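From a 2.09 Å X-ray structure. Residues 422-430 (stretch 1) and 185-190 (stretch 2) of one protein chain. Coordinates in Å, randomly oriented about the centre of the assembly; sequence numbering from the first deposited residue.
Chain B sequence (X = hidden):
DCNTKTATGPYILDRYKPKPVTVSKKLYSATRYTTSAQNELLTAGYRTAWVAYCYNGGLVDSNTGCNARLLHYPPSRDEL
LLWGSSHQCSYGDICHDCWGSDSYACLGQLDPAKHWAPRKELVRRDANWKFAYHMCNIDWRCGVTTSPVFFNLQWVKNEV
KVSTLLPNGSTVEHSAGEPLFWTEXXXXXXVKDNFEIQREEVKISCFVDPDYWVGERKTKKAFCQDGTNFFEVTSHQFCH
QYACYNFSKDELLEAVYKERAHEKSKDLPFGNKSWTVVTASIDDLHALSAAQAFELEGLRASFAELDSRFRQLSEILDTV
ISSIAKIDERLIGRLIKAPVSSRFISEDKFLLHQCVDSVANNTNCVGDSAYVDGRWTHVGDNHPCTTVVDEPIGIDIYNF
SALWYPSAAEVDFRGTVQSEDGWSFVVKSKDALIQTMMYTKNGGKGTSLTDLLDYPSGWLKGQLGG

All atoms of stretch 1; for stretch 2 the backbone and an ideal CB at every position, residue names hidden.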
# COMPACT_ATOMS: atom_id res chain seq x y z
N GLY B 422 -9.74 -10.67 14.73
CA GLY B 422 -10.07 -12.08 14.90
C GLY B 422 -8.87 -13.00 14.73
O GLY B 422 -8.69 -13.94 15.52
N TRP B 423 -8.02 -12.74 13.73
CA TRP B 423 -6.89 -13.62 13.51
C TRP B 423 -5.70 -13.24 14.38
O TRP B 423 -4.98 -14.12 14.81
CB TRP B 423 -6.48 -13.65 12.04
CG TRP B 423 -7.59 -14.11 11.16
CD1 TRP B 423 -8.32 -13.34 10.31
CD2 TRP B 423 -8.10 -15.44 11.05
NE1 TRP B 423 -9.25 -14.12 9.65
CE2 TRP B 423 -9.14 -15.41 10.10
CE3 TRP B 423 -7.79 -16.65 11.68
CZ2 TRP B 423 -9.87 -16.55 9.76
CZ3 TRP B 423 -8.51 -17.78 11.34
CH2 TRP B 423 -9.53 -17.72 10.39
N SER B 424 -5.50 -11.94 14.66
CA SER B 424 -4.43 -11.58 15.58
C SER B 424 -4.69 -12.09 17.00
O SER B 424 -3.74 -12.19 17.77
CB SER B 424 -4.23 -10.06 15.60
OG SER B 424 -5.33 -9.40 16.17
N PHE B 425 -5.95 -12.41 17.34
CA PHE B 425 -6.26 -13.07 18.61
C PHE B 425 -5.52 -14.39 18.75
O PHE B 425 -5.10 -14.76 19.85
CB PHE B 425 -7.78 -13.31 18.69
CG PHE B 425 -8.26 -13.95 20.00
CD1 PHE B 425 -8.40 -13.19 21.15
CD2 PHE B 425 -8.67 -15.27 20.02
CE1 PHE B 425 -8.87 -13.76 22.34
CE2 PHE B 425 -9.16 -15.86 21.21
CZ PHE B 425 -9.26 -15.10 22.36
N VAL B 426 -5.38 -15.13 17.65
CA VAL B 426 -4.68 -16.41 17.70
C VAL B 426 -3.21 -16.21 18.03
O VAL B 426 -2.62 -16.97 18.82
CB VAL B 426 -4.86 -17.16 16.36
CG1 VAL B 426 -4.10 -18.50 16.36
CG2 VAL B 426 -6.35 -17.30 16.02
N VAL B 427 -2.58 -15.20 17.42
CA VAL B 427 -1.17 -14.90 17.66
C VAL B 427 -0.95 -14.40 19.08
O VAL B 427 0.00 -14.81 19.76
CB VAL B 427 -0.66 -13.85 16.64
CG1 VAL B 427 0.86 -13.54 16.86
CG2 VAL B 427 -0.92 -14.29 15.21
N LYS B 428 -1.83 -13.51 19.56
CA LYS B 428 -1.78 -13.06 20.95
C LYS B 428 -1.91 -14.23 21.93
O LYS B 428 -1.28 -14.24 22.99
CB LYS B 428 -2.88 -12.03 21.22
CG LYS B 428 -2.62 -10.66 20.59
CD LYS B 428 -3.82 -9.72 20.70
CE LYS B 428 -3.64 -8.52 19.75
NZ LYS B 428 -4.88 -7.70 19.62
N SER B 429 -2.77 -15.20 21.61
CA SER B 429 -2.89 -16.37 22.48
C SER B 429 -1.56 -17.13 22.55
O SER B 429 -1.11 -17.53 23.63
CB SER B 429 -4.02 -17.27 21.97
OG SER B 429 -4.00 -18.52 22.66
N LYS B 430 -0.92 -17.32 21.38
CA LYS B 430 0.39 -17.97 21.33
C LYS B 430 1.43 -17.18 22.10
O LYS B 430 2.24 -17.76 22.83
CB LYS B 430 0.85 -18.15 19.87
CG LYS B 430 2.32 -18.62 19.76
CD LYS B 430 3.02 -18.19 18.47
CE LYS B 430 2.99 -16.68 18.31
NZ LYS B 430 4.12 -16.19 17.49
N UNK B 185 -5.03 -27.96 17.06
CA UNK B 185 -4.23 -27.90 18.29
C UNK B 185 -5.14 -27.44 19.42
O UNK B 185 -6.09 -28.17 19.74
CB UNK B 185 -3.03 -26.96 18.14
N UNK B 186 -4.92 -26.27 20.03
CA UNK B 186 -5.70 -25.76 21.14
C UNK B 186 -6.94 -24.97 20.71
O UNK B 186 -7.82 -24.74 21.55
CB UNK B 186 -4.81 -24.88 22.02
N UNK B 187 -7.02 -24.57 19.44
CA UNK B 187 -8.06 -23.70 18.92
C UNK B 187 -9.12 -24.49 18.17
O UNK B 187 -8.83 -25.47 17.49
CB UNK B 187 -7.45 -22.63 18.01
N UNK B 188 -10.36 -24.02 18.29
CA UNK B 188 -11.37 -24.30 17.28
C UNK B 188 -11.87 -22.98 16.70
O UNK B 188 -11.83 -21.93 17.35
CB UNK B 188 -12.53 -25.11 17.87
N UNK B 189 -12.35 -23.05 15.46
CA UNK B 189 -12.78 -21.88 14.70
C UNK B 189 -14.16 -22.13 14.10
O UNK B 189 -14.41 -23.18 13.50
CB UNK B 189 -11.77 -21.54 13.60
N UNK B 190 -15.03 -21.15 14.24
CA UNK B 190 -16.35 -21.17 13.60
C UNK B 190 -16.51 -19.89 12.78
O UNK B 190 -16.43 -18.78 13.32
CB UNK B 190 -17.47 -21.30 14.64

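Stretch 1 is a helix and 187-190 a strand running nearly antiparallel to it, at 174°, with the axes 11.3 Å apart at their closest. That spacing is the first rule of the contact: the ideal CBs of stretch 2 stand well back from the helix, so only side chains with reach can fill the gap.

Position 185 precedes the strand and lies out of reach. Its phi/psi of 60/-115 is unusual for any residue with a CB, and glycine would adopt it most easily; nothing on the helix selects a side chain. The deposited residue is Lys 185, which makes no contact with the helix.

At position 186, phi/psi of -87/-15 belongs to a turn, and CA-to-CB points toward the helix near Ser 429. The hydroxyl there invites a polar partner, so Asp, Asn or a longer Glu or Gln would all be plausible. Asp 186 is found, with chi1 in the p well. Its OD2 stops 4.2 Å from Ser 429 OG, too far for a direct hydrogen bond, and a water closes the gap: it lies 2.7 Å from Asp 186 OD2, to which it donates, and 2.7 Å from Ser 429 OG. A shorter reach is thus made good by solvent.

Position 187 is the register point, its CA lying nearest that of Val 426. The backbone is extended, CA-to-CB points toward the helix, and the visible surroundings are Phe 425, Val 426 and Ser 429, a largely apolar surface set well back from the strand. Leu or Met could cover part of it, but a long, flat aromatic suits the distance better. Phe 187 takes the place, with chi1 at -99°, between wells. Its ring reaches the helix backbone, Phe 187 CZ lying 3.8 Å from Val 426 CA. Val 426 CG2 sits over one face, 4.3 Å from the centroid of the Phe 187 ring in a CH-pi contact, while Phe 425 and Ser 429 meet the ring edge: Phe 425 CD2 is 4.0 Å from Phe 187 CE1, and Ser 429 OG is 3.6 Å from Phe 187 CE2.

Position 188 takes the alternate phase of the strand, out of the helix's reach, so stretch 1 sets no preference. Ser 188 occupies it, its hydroxyl hydrogen-bonded to a residue just outside the stretches.

Position 189 points toward the helix again, its ideal CB 5.5 Å from Trp 423 CZ3. The indole and Val 426 offer an apolar surface, suited to Phe, Tyr, Leu or Met. Tyr 189, chi1 m, lies obliquely to the indole, its CD1 4.0 Å from Trp 423 CZ3 and the planes at 32°. Val 426 CG2 meets its ring edge, 3.8 Å from Tyr 189 CE1, and the same methyl also covers Phe 187: one small branched residue serves two aromatics.

Position 190 is again extended and out of reach, free of any demand from the helix. A beta-compatible residue would do; Leu 190 is deposited, chi1 t and chi2 p, and contacts nothing in stretch 1.

Stretch 2, residues 185-190: KDFSYL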
# COMPACT_ATOMS: atom_id res chain seq x y z
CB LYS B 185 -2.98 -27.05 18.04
CG LYS B 185 -2.15 -27.45 16.85
CD LYS B 185 -0.72 -27.03 17.07
CE LYS B 185 0.14 -27.17 15.84
NZ LYS B 185 -0.11 -26.05 14.88
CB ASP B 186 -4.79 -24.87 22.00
CG ASP B 186 -4.15 -23.72 21.22
OD1 ASP B 186 -3.84 -23.90 20.01
OD2 ASP B 186 -3.98 -22.62 21.82
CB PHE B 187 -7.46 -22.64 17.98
CG PHE B 187 -7.23 -21.30 18.62
CD1 PHE B 187 -8.21 -20.33 18.61
CD2 PHE B 187 -6.02 -21.01 19.24
CE1 PHE B 187 -8.00 -19.08 19.21
CE2 PHE B 187 -5.81 -19.77 19.84
CZ PHE B 187 -6.79 -18.82 19.83
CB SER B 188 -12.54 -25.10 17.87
OG SER B 188 -12.08 -26.36 18.34
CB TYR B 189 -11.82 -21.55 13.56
CG TYR B 189 -10.38 -21.43 13.98
CD1 TYR B 189 -9.81 -20.19 14.23
CD2 TYR B 189 -9.58 -22.56 14.09
CE1 TYR B 189 -8.47 -20.07 14.60
CE2 TYR B 189 -8.23 -22.45 14.47
CZ TYR B 189 -7.69 -21.20 14.72
OH TYR B 189 -6.37 -21.12 15.09
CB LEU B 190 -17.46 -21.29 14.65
CG LEU B 190 -18.91 -21.32 14.13
CD1 LEU B 190 -19.17 -22.50 13.20
CD2 LEU B 190 -19.86 -21.33 15.31
O HOH W 1 -2.39 -20.49 21.62
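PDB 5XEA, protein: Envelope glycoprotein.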